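Local coordinates for putative lipoprotein (Pseudomonas protegens, PDB 4KT3) that probably acts as the immunity protein that binds and neutralises a type VI secretion peptidoglycan glycoside hydrolase effector, with which it forms a complex, at residues E22-V27 against F83-N88; L67-P72 against A76-G81; K56-H59 against Y63-S66; V27-L32 against V44-D49; K119-A122 against Q127-G130. All blocks are in the same frame, centred on the assembly; numbering follows the deposited sequence.

Interaction 1: residues E22-V27 against F83-N88; sequences EQAEQV and FSVSLN
Helix 21-34 packs on one face of the antiparallel sheet, and here its first turns rest on strand 78-86 through three small apolar side chains. A24 and V27, one turn apart on the same side of the helix, both point at V85. The methyl of A24 lies 3.9 Å from V85 CG1, and the nearest CA atoms are those of A24 and V85, 6.1 Å apart. V27 adds its CG1 branch, 4.1 Å from V85 CG1. V85 turns that branch anti to its own backbone N (chi1 179°), which brings CG1 within touch of both helix residues, while CG2 lies 3.9 Å from the carbonyl O of A24. No hydrogen bond crosses; this is close apolar packing between buried residues. Just past V85 the strand ends in an ST turn, where S86 OG accepts from N88 N at 3.0 Å; the S86 side chain points away from the helix and also bonds E124. Around the contact, A24 also touches Y63 of the adjoining strand 62-69, V27 and V85 reach T92 on strand 92-94, and L28, further along the helix, meets both V85 and F83.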
# COMPACT_ATOMS: atom_id res chain seq x y z
N GLU B 22 -7.57 -8.62 13.96
CA GLU B 22 -8.97 -8.57 13.55
C GLU B 22 -9.64 -7.32 14.12
O GLU B 22 -10.39 -6.64 13.42
CB GLU B 22 -9.71 -9.83 14.01
CG GLU B 22 -11.16 -9.91 13.54
N GLN B 23 -9.36 -7.02 15.39
CA GLN B 23 -9.91 -5.84 16.03
C GLN B 23 -9.38 -4.56 15.38
O GLN B 23 -10.13 -3.60 15.18
CB GLN B 23 -9.60 -5.85 17.52
CG GLN B 23 -10.34 -6.93 18.30
CD GLN B 23 -9.88 -7.06 19.74
OE1 GLN B 23 -8.70 -6.89 20.05
NE2 GLN B 23 -10.82 -7.35 20.64
N ALA B 24 -8.10 -4.55 15.03
CA ALA B 24 -7.50 -3.40 14.37
C ALA B 24 -8.19 -3.15 13.02
O ALA B 24 -8.42 -2.01 12.64
CB ALA B 24 -6.00 -3.60 14.17
N GLU B 25 -8.53 -4.22 12.31
CA GLU B 25 -9.24 -4.06 11.05
C GLU B 25 -10.62 -3.44 11.28
O GLU B 25 -11.09 -2.63 10.49
CB GLU B 25 -9.41 -5.40 10.32
CG GLU B 25 -9.96 -5.22 8.92
CD GLU B 25 -10.36 -6.53 8.27
OE1 GLU B 25 -9.60 -7.51 8.35
OE2 GLU B 25 -11.45 -6.57 7.66
N GLN B 26 -11.27 -3.83 12.37
CA GLN B 26 -12.58 -3.27 12.67
C GLN B 26 -12.46 -1.78 13.01
O GLN B 26 -13.32 -0.98 12.62
CB GLN B 26 -13.29 -4.05 13.77
CG GLN B 26 -13.73 -5.43 13.31
CD GLN B 26 -14.55 -5.39 12.02
OE1 GLN B 26 -15.52 -4.62 11.91
NE2 GLN B 26 -14.17 -6.21 11.04
N VAL B 27 -11.38 -1.40 13.70
CA VAL B 27 -11.09 0.00 13.94
C VAL B 27 -10.92 0.73 12.60
O VAL B 27 -11.51 1.79 12.38
CB VAL B 27 -9.81 0.19 14.81
CG1 VAL B 27 -9.40 1.65 14.89
CG2 VAL B 27 -10.04 -0.35 16.23
N PHE B 83 -2.70 1.59 5.24
CA PHE B 83 -2.99 2.11 6.57
C PHE B 83 -2.23 1.36 7.64
O PHE B 83 -1.98 0.16 7.51
CB PHE B 83 -4.49 1.99 6.87
CG PHE B 83 -5.36 2.68 5.86
CD1 PHE B 83 -5.85 2.00 4.75
CD2 PHE B 83 -5.68 4.02 6.01
CE1 PHE B 83 -6.65 2.64 3.81
CE2 PHE B 83 -6.49 4.67 5.07
CZ PHE B 83 -6.96 3.98 3.97
N SER B 84 -1.89 2.07 8.71
CA SER B 84 -1.32 1.47 9.91
C SER B 84 -2.23 1.81 11.09
O SER B 84 -2.57 2.98 11.30
CB SER B 84 0.09 2.00 10.17
OG SER B 84 1.00 1.62 9.13
N VAL B 85 -2.63 0.79 11.84
CA VAL B 85 -3.48 0.95 13.02
C VAL B 85 -2.72 0.53 14.27
O VAL B 85 -2.20 -0.58 14.34
CB VAL B 85 -4.74 0.07 12.91
CG1 VAL B 85 -5.61 0.24 14.13
CG2 VAL B 85 -5.53 0.39 11.62
N SER B 86 -2.62 1.41 15.26
CA SER B 86 -1.88 1.08 16.47
C SER B 86 -2.60 0.06 17.32
O SER B 86 -3.77 0.21 17.60
CB SER B 86 -1.61 2.31 17.33
OG SER B 86 -1.31 1.92 18.67
N LEU B 87 -1.87 -0.98 17.73
CA LEU B 87 -2.41 -2.00 18.61
C LEU B 87 -2.78 -1.43 19.97
O LEU B 87 -3.68 -1.94 20.63
CB LEU B 87 -1.38 -3.10 18.85
CG LEU B 87 -1.19 -4.17 17.80
CD1 LEU B 87 -0.58 -3.56 16.56
CD2 LEU B 87 -0.29 -5.26 18.37
N ASN B 88 -2.07 -0.40 20.41
CA ASN B 88 -2.23 0.09 21.77
C ASN B 88 -3.16 1.28 21.92
O ASN B 88 -3.63 1.55 23.03
CB ASN B 88 -0.87 0.41 22.39
CG ASN B 88 -0.15 -0.83 22.90
OD1 ASN B 88 -0.79 -1.80 23.31
ND2 ASN B 88 1.17 -0.79 22.88

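Interaction 2: residues L67-P72 against A76-G81; sequences LGYNDP and ATEYWG
L67 and G81 are joined by backbone hydrogen bonds at the inner end of the contact: L67 N gives to G81 O at 2.9 Å, and L67 O takes W80 N at 2.8 Å in a nearly straight bond (173°), with a longer, weak one from G81 N. Two successive residues thus face L67, a classic beta bulge. Further out, E78 N donates to Y69 O at 2.9 Å, and the return bond from Y69 N to E78 O is weak. These are the two strands of a beta hairpin, 62-69 and 78-86, running antiparallel at 151°, with G68 and Y79 as a non-hydrogen-bonded pair between the two hydrogen-bonded ones.

Among the side chains, W80 does most of the apolar work. Y69 CB sits over one face of its six-membered ring, 3.6 Å from W80 CZ2, and CG anti to the backbone N (chi1 174°) carries the phenol ring past the indole, nearly parallel but slid so far that the rings barely overlap. L67 CD2 meets W80 CB at 4.0 Å. Within strand 78-86, W80 NE1 gives to E78 OE2, in the indole plane, at 2.9 Å.

Polar groups tie the outer end. T77 OG1 donates to N70 OD1 at 2.7 Å, in the carbonyl plane on a lone pair, and one water bridges N70 ND2 and T77 OG1. A second water links Y69 O, D71 N and A76 O. G150 N, H88 NE2 and S86 OG of the partner chain bond E78 OE1, N70 OD1 and Y79 OH, respectively.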
# COMPACT_ATOMS: atom_id res chain seq x y z
N LEU B 67 -6.20 -1.15 1.13
CA LEU B 67 -7.55 -1.01 0.62
C LEU B 67 -7.44 -0.99 -0.90
O LEU B 67 -6.72 -0.17 -1.47
CB LEU B 67 -8.16 0.28 1.11
CG LEU B 67 -9.54 0.65 0.54
CD1 LEU B 67 -10.59 -0.39 0.92
CD2 LEU B 67 -9.93 2.03 1.02
N GLY B 68 -8.14 -1.91 -1.55
CA GLY B 68 -7.97 -2.06 -2.98
C GLY B 68 -9.23 -2.46 -3.71
O GLY B 68 -10.26 -2.70 -3.10
N TYR B 69 -9.08 -2.57 -5.03
CA TYR B 69 -10.20 -2.71 -5.92
C TYR B 69 -9.77 -3.44 -7.18
O TYR B 69 -8.83 -3.01 -7.85
CB TYR B 69 -10.69 -1.31 -6.27
CG TYR B 69 -11.76 -1.26 -7.32
CD1 TYR B 69 -12.93 -1.99 -7.16
CD2 TYR B 69 -11.62 -0.47 -8.46
CE1 TYR B 69 -13.92 -1.95 -8.09
CE2 TYR B 69 -12.62 -0.43 -9.41
CZ TYR B 69 -13.78 -1.18 -9.22
OH TYR B 69 -14.81 -1.17 -10.14
N ASN B 70 -10.47 -4.53 -7.53
CA ASN B 70 -10.24 -5.21 -8.81
C ASN B 70 -11.44 -5.02 -9.74
O ASN B 70 -12.57 -5.41 -9.42
CB ASN B 70 -9.97 -6.71 -8.61
CG ASN B 70 -8.58 -6.99 -8.07
OD1 ASN B 70 -7.57 -6.70 -8.71
ND2 ASN B 70 -8.53 -7.57 -6.87
N ASP B 71 -11.15 -4.42 -10.89
CA ASP B 71 -12.14 -4.14 -11.92
C ASP B 71 -11.74 -4.98 -13.14
O ASP B 71 -10.58 -4.96 -13.54
CB ASP B 71 -12.06 -2.65 -12.27
CG ASP B 71 -13.14 -2.20 -13.23
OD1 ASP B 71 -13.66 -3.03 -14.01
OD2 ASP B 71 -13.46 -0.99 -13.20
N PRO B 72 -12.68 -5.74 -13.71
CA PRO B 72 -12.32 -6.56 -14.87
C PRO B 72 -11.94 -5.75 -16.10
O PRO B 72 -11.26 -6.26 -16.98
CB PRO B 72 -13.59 -7.37 -15.15
CG PRO B 72 -14.69 -6.58 -14.55
CD PRO B 72 -14.09 -5.95 -13.32
N ALA B 76 -4.90 -4.57 -13.73
CA ALA B 76 -4.17 -4.75 -12.48
C ALA B 76 -5.02 -4.24 -11.33
O ALA B 76 -5.97 -3.49 -11.53
CB ALA B 76 -2.84 -3.98 -12.52
N THR B 77 -4.69 -4.66 -10.12
CA THR B 77 -5.38 -4.17 -8.95
C THR B 77 -5.13 -2.68 -8.78
O THR B 77 -4.04 -2.18 -9.06
CB THR B 77 -4.96 -4.93 -7.68
OG1 THR B 77 -5.01 -6.34 -7.93
CG2 THR B 77 -5.84 -4.58 -6.49
N GLU B 78 -6.15 -1.97 -8.32
CA GLU B 78 -6.03 -0.55 -8.02
C GLU B 78 -6.07 -0.38 -6.51
O GLU B 78 -6.98 -0.89 -5.86
CB GLU B 78 -7.19 0.21 -8.68
CG GLU B 78 -7.22 1.70 -8.39
CD GLU B 78 -8.31 2.42 -9.17
OE1 GLU B 78 -8.53 2.08 -10.35
OE2 GLU B 78 -8.99 3.31 -8.61
N TYR B 79 -5.11 0.35 -5.96
CA TYR B 79 -5.05 0.53 -4.50
C TYR B 79 -5.40 1.95 -4.09
O TYR B 79 -5.00 2.92 -4.73
CB TYR B 79 -3.68 0.10 -3.97
CG TYR B 79 -3.43 -1.37 -4.22
CD1 TYR B 79 -3.86 -2.33 -3.31
CD2 TYR B 79 -2.80 -1.80 -5.38
CE1 TYR B 79 -3.64 -3.68 -3.54
CE2 TYR B 79 -2.57 -3.13 -5.62
CZ TYR B 79 -3.00 -4.07 -4.70
OH TYR B 79 -2.77 -5.39 -4.95
N TRP B 80 -6.19 2.06 -3.03
CA TRP B 80 -6.72 3.33 -2.59
C TRP B 80 -6.09 3.80 -1.28
O TRP B 80 -6.17 4.98 -0.93
CB TRP B 80 -8.24 3.21 -2.39
CG TRP B 80 -9.01 3.00 -3.67
CD1 TRP B 80 -8.59 3.24 -4.94
CD2 TRP B 80 -10.36 2.51 -3.77
NE1 TRP B 80 -9.60 2.94 -5.84
CE2 TRP B 80 -10.69 2.48 -5.14
CE3 TRP B 80 -11.30 2.09 -2.84
CZ2 TRP B 80 -11.93 2.05 -5.60
CZ3 TRP B 80 -12.54 1.67 -3.30
CH2 TRP B 80 -12.84 1.65 -4.67
N GLY B 81 -5.48 2.88 -0.55
CA GLY B 81 -4.84 3.26 0.69
C GLY B 81 -3.97 2.16 1.30
O GLY B 81 -4.22 0.97 1.10
O HOH W 1 -8.59 -2.90 -10.81
O HOH W 2 -5.78 -8.26 -6.06

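Interaction 3: residues K56-H59 against Y63-S66; sequences KPPH and YDFS
D64 meets two consecutive residues of the 56-59 loop, P58 and H59, through one carboxylate oxygen. H59 ND1 donates to D64 OD2 at 2.6 Å with an N-H...O angle of 155°, a short bond to the syn lone pair, on the side of the other oxygen. OD2 also lies in the imidazole plane, at the ring's edge. Ring and carboxylate are nevertheless turned 33° against each other, and the two side chains cross at about a right angle. H59 gets its ring there with CG anti to the carbonyl carbon (chi1 -66°). P58 runs past D64 in the opposite direction, CB lying 3.5 Å from D64 OD2, so the accepting oxygen rests against a proline ring as well as the imidazole.

This is a His-carboxylate hydrogen bond between a loop and strand 62-69, the loop being the one that leads from strand 44-47 back into the sheet. The other carboxylate oxygen, D64 OD1, accepts from S84 OG on the neighbouring strand 78-86, and bonds to both oxygens would hold the carboxylate against rotation. The second ring nitrogen of H59, NE2, bonds N34 OD1 of the partner chain, so D64 orients a residue that itself contacts the other protein. With a carboxylate at ND1 and an amide oxygen at NE2, the ring may well favour the protonated form.

Y63 and P57 make the remaining, apolar part. They lie side by side, pointing the same way, with P57 CG 3.8 Å from Y63 CE1. The opposite edge of the Y63 ring, at CD2, turns to A24 of helix 21-34, and R21 touches Y63 too.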
# COMPACT_ATOMS: atom_id res chain seq x y z
N LYS B 56 6.25 -10.86 10.32
CA LYS B 56 5.79 -9.89 11.31
C LYS B 56 5.17 -8.67 10.64
O LYS B 56 5.42 -8.39 9.47
CB LYS B 56 6.95 -9.43 12.19
CG LYS B 56 7.81 -10.55 12.73
CD LYS B 56 7.04 -11.47 13.64
CE LYS B 56 7.97 -12.49 14.29
NZ LYS B 56 7.32 -13.19 15.43
N PRO B 57 4.36 -7.92 11.39
CA PRO B 57 3.81 -6.68 10.82
C PRO B 57 4.93 -5.72 10.41
O PRO B 57 5.95 -5.65 11.09
CB PRO B 57 2.96 -6.12 11.95
CG PRO B 57 2.66 -7.30 12.85
CD PRO B 57 3.85 -8.20 12.75
N PRO B 58 4.79 -5.04 9.26
CA PRO B 58 5.89 -4.21 8.75
C PRO B 58 6.26 -3.01 9.61
O PRO B 58 7.40 -2.54 9.51
CB PRO B 58 5.36 -3.73 7.38
CG PRO B 58 4.39 -4.80 6.97
CD PRO B 58 3.71 -5.18 8.27
N HIS B 59 5.33 -2.51 10.42
CA HIS B 59 5.58 -1.33 11.24
C HIS B 59 5.31 -1.64 12.70
O HIS B 59 4.16 -1.73 13.11
CB HIS B 59 4.73 -0.16 10.76
CG HIS B 59 5.13 0.28 9.39
ND1 HIS B 59 4.49 -0.16 8.25
CD2 HIS B 59 6.17 1.04 8.97
CE1 HIS B 59 5.11 0.33 7.19
NE2 HIS B 59 6.14 1.05 7.60
N TYR B 63 -0.68 -2.71 13.07
CA TYR B 63 -1.01 -3.66 12.01
C TYR B 63 -1.28 -2.86 10.75
O TYR B 63 -1.95 -1.82 10.80
CB TYR B 63 -2.24 -4.47 12.39
CG TYR B 63 -1.97 -5.52 13.43
CD1 TYR B 63 -1.13 -6.59 13.16
CD2 TYR B 63 -2.55 -5.44 14.68
CE1 TYR B 63 -0.88 -7.56 14.11
CE2 TYR B 63 -2.32 -6.40 15.64
CZ TYR B 63 -1.47 -7.45 15.35
OH TYR B 63 -1.24 -8.41 16.30
N ASP B 64 -0.77 -3.32 9.61
CA ASP B 64 -0.96 -2.62 8.34
C ASP B 64 -2.07 -3.27 7.50
O ASP B 64 -2.27 -4.50 7.54
CB ASP B 64 0.33 -2.62 7.51
CG ASP B 64 1.43 -1.77 8.11
OD1 ASP B 64 1.26 -1.18 9.20
OD2 ASP B 64 2.50 -1.72 7.46
N PHE B 65 -2.76 -2.45 6.71
CA PHE B 65 -3.87 -2.90 5.88
C PHE B 65 -3.85 -2.17 4.56
O PHE B 65 -3.58 -0.97 4.52
CB PHE B 65 -5.22 -2.61 6.56
CG PHE B 65 -5.38 -3.28 7.88
CD1 PHE B 65 -5.92 -4.56 7.96
CD2 PHE B 65 -4.97 -2.65 9.05
CE1 PHE B 65 -6.05 -5.19 9.17
CE2 PHE B 65 -5.11 -3.28 10.26
CZ PHE B 65 -5.66 -4.54 10.33
N SER B 66 -4.15 -2.88 3.48
CA SER B 66 -4.32 -2.23 2.20
C SER B 66 -5.80 -2.21 1.83
O SER B 66 -6.55 -3.12 2.18
CB SER B 66 -3.52 -2.94 1.11
OG SER B 66 -4.06 -4.21 0.83

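Interaction 4: residues V27-L32 against V44-D49; sequences VLRVAL and VFIDGD
I46 pushes its CD1 methyl over the guanidinium of R29, centred on one face and 3.7 Å from R29 CZ. The two side chains slide past each other in opposite directions, so the same methyl also lies 3.8 Å from R29 CG, along the aliphatic part of the arginine. R29 holds its chain extended from CG to NE, and this stretch is what carries the flat group out from the helix as far as I46. L32 meets the methyl tip to tip: L32 CD1 is 3.9 Å from I46 CD1. L28 reaches the other branch, its CD2 lying 4.2 Å from I46 CG2. One isoleucine of strand 44-47 thus meets three residues of helix 21-34.

No direct hydrogen bond joins the segments. A water lies at the guanidinium edge, in its plane, and accepts from both R29 NH2 and I46 N; both bonds are long. The charge of R29 is met within the helix, where E25 OE2 forms a salt bridge with NE and also lies close to NH2, and this probably helps to fix the flat group over the methyl. At the end of the strand, D47 OD1 accepts from D49 N at 2.9 Å in an Asx turn that leads into the next loop.

Helix and strand run at 138° to each other, their axes 11.2 Å apart, so only side chains span the gap. I46 also touches L67 on the adjoining strand 62-69; L28 goes on to F65 and F83, L32 to F83, and V27 and A31 meet L106 of helix 104-117.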
# COMPACT_ATOMS: atom_id res chain seq x y z
N VAL B 27 -11.38 -1.40 13.70
CA VAL B 27 -11.09 0.00 13.94
C VAL B 27 -10.92 0.73 12.60
O VAL B 27 -11.51 1.79 12.38
CB VAL B 27 -9.81 0.19 14.81
CG1 VAL B 27 -9.40 1.65 14.89
CG2 VAL B 27 -10.04 -0.35 16.23
N LEU B 28 -10.11 0.18 11.71
CA LEU B 28 -9.92 0.77 10.39
C LEU B 28 -11.26 0.94 9.67
O LEU B 28 -11.53 1.98 9.06
CB LEU B 28 -8.96 -0.08 9.55
CG LEU B 28 -8.77 0.43 8.12
CD1 LEU B 28 -8.19 1.85 8.12
CD2 LEU B 28 -7.87 -0.50 7.33
N ARG B 29 -12.10 -0.08 9.73
CA ARG B 29 -13.40 -0.01 9.05
C ARG B 29 -14.27 1.13 9.58
O ARG B 29 -14.94 1.81 8.80
CB ARG B 29 -14.12 -1.35 9.12
CG ARG B 29 -13.57 -2.37 8.17
CD ARG B 29 -14.26 -3.71 8.29
NE ARG B 29 -13.60 -4.72 7.46
CZ ARG B 29 -13.82 -4.89 6.16
NH1 ARG B 29 -14.69 -4.13 5.52
NH2 ARG B 29 -13.16 -5.83 5.51
N VAL B 30 -14.23 1.35 10.89
CA VAL B 30 -14.89 2.51 11.48
C VAL B 30 -14.26 3.79 10.92
O VAL B 30 -14.96 4.70 10.46
CB VAL B 30 -14.82 2.48 13.02
CG1 VAL B 30 -15.32 3.80 13.63
CG2 VAL B 30 -15.67 1.33 13.57
N ALA B 31 -12.93 3.87 10.93
CA ALA B 31 -12.23 5.02 10.37
C ALA B 31 -12.65 5.32 8.93
O ALA B 31 -12.86 6.48 8.58
CB ALA B 31 -10.74 4.81 10.44
N LEU B 32 -12.74 4.29 8.09
CA LEU B 32 -13.03 4.48 6.67
C LEU B 32 -14.48 4.88 6.37
O LEU B 32 -14.77 5.45 5.31
CB LEU B 32 -12.68 3.22 5.87
CG LEU B 32 -11.20 2.83 5.91
CD1 LEU B 32 -10.93 1.56 5.12
CD2 LEU B 32 -10.34 3.96 5.39
N VAL B 44 -14.07 -4.54 -4.14
CA VAL B 44 -13.33 -3.82 -3.11
C VAL B 44 -12.95 -4.75 -1.96
O VAL B 44 -13.73 -5.62 -1.56
CB VAL B 44 -14.14 -2.64 -2.56
CG1 VAL B 44 -13.38 -1.95 -1.44
CG2 VAL B 44 -14.46 -1.65 -3.67
N PHE B 45 -11.75 -4.57 -1.42
CA PHE B 45 -11.29 -5.40 -0.31
C PHE B 45 -10.38 -4.63 0.63
O PHE B 45 -9.72 -3.68 0.24
CB PHE B 45 -10.51 -6.59 -0.84
CG PHE B 45 -9.29 -6.19 -1.61
CD1 PHE B 45 -8.12 -5.86 -0.95
CD2 PHE B 45 -9.32 -6.13 -2.99
CE1 PHE B 45 -6.99 -5.49 -1.64
CE2 PHE B 45 -8.20 -5.75 -3.70
CZ PHE B 45 -7.03 -5.43 -3.03
N ILE B 46 -10.35 -5.07 1.88
CA ILE B 46 -9.31 -4.69 2.81
C ILE B 46 -8.47 -5.93 3.07
O ILE B 46 -9.01 -6.99 3.38
CB ILE B 46 -9.89 -4.18 4.14
CG1 ILE B 46 -10.60 -2.84 3.92
CG2 ILE B 46 -8.80 -4.02 5.20
CD1 ILE B 46 -11.32 -2.32 5.14
N ASP B 47 -7.15 -5.78 2.94
CA ASP B 47 -6.23 -6.89 3.12
C ASP B 47 -5.27 -6.60 4.27
O ASP B 47 -4.49 -5.64 4.21
CB ASP B 47 -5.43 -7.06 1.83
CG ASP B 47 -4.61 -8.33 1.80
OD1 ASP B 47 -4.48 -9.02 2.83
OD2 ASP B 47 -4.07 -8.63 0.72
N GLY B 48 -5.30 -7.43 5.30
CA GLY B 48 -4.40 -7.27 6.43
C GLY B 48 -3.23 -8.24 6.42
O GLY B 48 -2.44 -8.25 7.37
N ASP B 49 -3.09 -9.03 5.36
CA ASP B 49 -1.98 -9.97 5.26
C ASP B 49 -0.76 -9.28 4.65
O ASP B 49 -0.34 -9.57 3.51
CB ASP B 49 -2.38 -11.20 4.45
CG ASP B 49 -1.32 -12.28 4.44
OD1 ASP B 49 -0.38 -12.20 5.26
OD2 ASP B 49 -1.43 -13.23 3.62
O HOH W 3 -12.74 -7.08 2.48

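Interaction 5: residues K119-A122 against Q127-G130; sequences KSLA and QREG
Across 119-122 and 127-130 the nearest CA atoms, those of L121 and R128, are 8.5 Å apart, and a single arginine spans the gap. The arrangement is an arginine capturing a main-chain carbonyl at the turn that joins helix 104-117 to helix 125-129. R128 points its side chain toward the loop and grips L121 O end-on with two nitrogens. NH1 donates at 2.9 Å from L121 O with an angle of 159° at the hydrogen, and NH2 at 3.2 Å with 137°, so the first bond is the shorter and straighter.

Oxygen and guanidinium are nearly coplanar, the carbonyl meeting the flat group at its edge. Seen from the carbonyl, both nitrogens lie above its plane on the same face, away from the lone-pair positions. R128 starts extended, CG anti to the backbone N, and then bends at the CG-CD bond (chi3 53°), which turns the guanidinium back to face the loop. Its remaining nitrogen, NE, makes a salt bridge with E134, so R128 uses all three nitrogens and ties the loop, its own helix and the C-terminal tail together. Bonds at all three nitrogens would restrain the guanidinium from turning, and the charge would probably polarise the carbonyl it meets.

Neighbours close in around the arginine: Y62 of strand 62-69 and D91 touch R128, and D91 and T89 touch L121. S120 N bonds D123 OD1 further along the loop. Apart from the carbonyl, the side chain of L121 comes near the arginine too, with CB lying 3.9 Å from R128 NH1.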
# COMPACT_ATOMS: atom_id res chain seq x y z
N LYS B 119 -2.34 2.84 27.59
CA LYS B 119 -1.28 3.43 26.77
C LYS B 119 -1.74 4.73 26.09
O LYS B 119 -2.94 4.94 25.88
CB LYS B 119 -0.84 2.45 25.68
CG LYS B 119 -0.30 1.13 26.20
CD LYS B 119 0.99 1.33 26.96
CE LYS B 119 1.66 -0.01 27.26
NZ LYS B 119 0.77 -0.90 28.04
N SER B 120 -0.77 5.57 25.73
CA SER B 120 -1.05 6.87 25.13
C SER B 120 -0.39 7.01 23.76
O SER B 120 0.45 6.21 23.37
CB SER B 120 -0.52 7.98 26.04
OG SER B 120 0.89 8.04 25.97
N LEU B 121 -0.76 8.06 23.03
CA LEU B 121 -0.07 8.37 21.78
C LEU B 121 1.41 8.68 22.03
O LEU B 121 2.28 8.30 21.24
CB LEU B 121 -0.76 9.54 21.07
CG LEU B 121 -2.18 9.26 20.58
CD1 LEU B 121 -2.81 10.53 20.05
CD2 LEU B 121 -2.17 8.19 19.50
N ALA B 122 1.71 9.35 23.14
CA ALA B 122 3.09 9.67 23.46
C ALA B 122 3.92 8.41 23.76
O ALA B 122 5.12 8.35 23.44
CB ALA B 122 3.15 10.64 24.63
N GLN B 127 7.58 4.43 17.79
CA GLN B 127 6.99 3.54 16.80
C GLN B 127 6.29 4.38 15.74
O GLN B 127 6.34 4.05 14.55
CB GLN B 127 6.03 2.54 17.45
CG GLN B 127 6.72 1.46 18.29
CD GLN B 127 7.32 2.00 19.57
OE1 GLN B 127 6.74 2.86 20.23
NE2 GLN B 127 8.50 1.49 19.92
N ARG B 128 5.61 5.45 16.15
CA ARG B 128 4.93 6.30 15.19
C ARG B 128 5.95 6.93 14.24
O ARG B 128 5.70 7.02 13.03
CB ARG B 128 4.09 7.39 15.88
CG ARG B 128 3.31 8.26 14.90
CD ARG B 128 2.24 9.10 15.60
NE ARG B 128 2.80 9.87 16.71
CZ ARG B 128 2.66 9.58 18.00
NH1 ARG B 128 1.94 8.54 18.40
NH2 ARG B 128 3.25 10.34 18.91
N GLU B 129 7.10 7.33 14.76
CA GLU B 129 8.16 7.89 13.92
C GLU B 129 8.58 6.88 12.86
O GLU B 129 8.96 7.26 11.75
CB GLU B 129 9.36 8.33 14.76
CG GLU B 129 9.05 9.58 15.58
CD GLU B 129 10.10 9.90 16.63
OE1 GLU B 129 11.08 9.15 16.75
OE2 GLU B 129 9.92 10.92 17.34
N GLY B 130 8.49 5.60 13.21
CA GLY B 130 8.76 4.52 12.28
C GLY B 130 7.80 4.41 11.09
O GLY B 130 8.06 3.62 10.17

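Interactions 1 and 4 lie on consecutive turns of helix 21-34, share V27 and pack on the same sheet, with F83 CZ against L32 CD2 at 3.7 Å; their centres are about 9 Å apart. Interaction 3 reaches the sheet through strand 62-69 and joins interaction 1 by S84 OG and D64 OD1, 2.8 Å apart. Interaction 2 lies at the far end of the hairpin, about 21 Å between centres from interaction 1, and G68 O meets F45 N of interaction 4 at 2.9 Å. Interactions 2 and 3 meet the partner chain, as does D49 of interaction 4. Interaction 5, about 30 Å between centres from interaction 2, touches interaction 3, with H59 CD2 3.4 Å from G130 O.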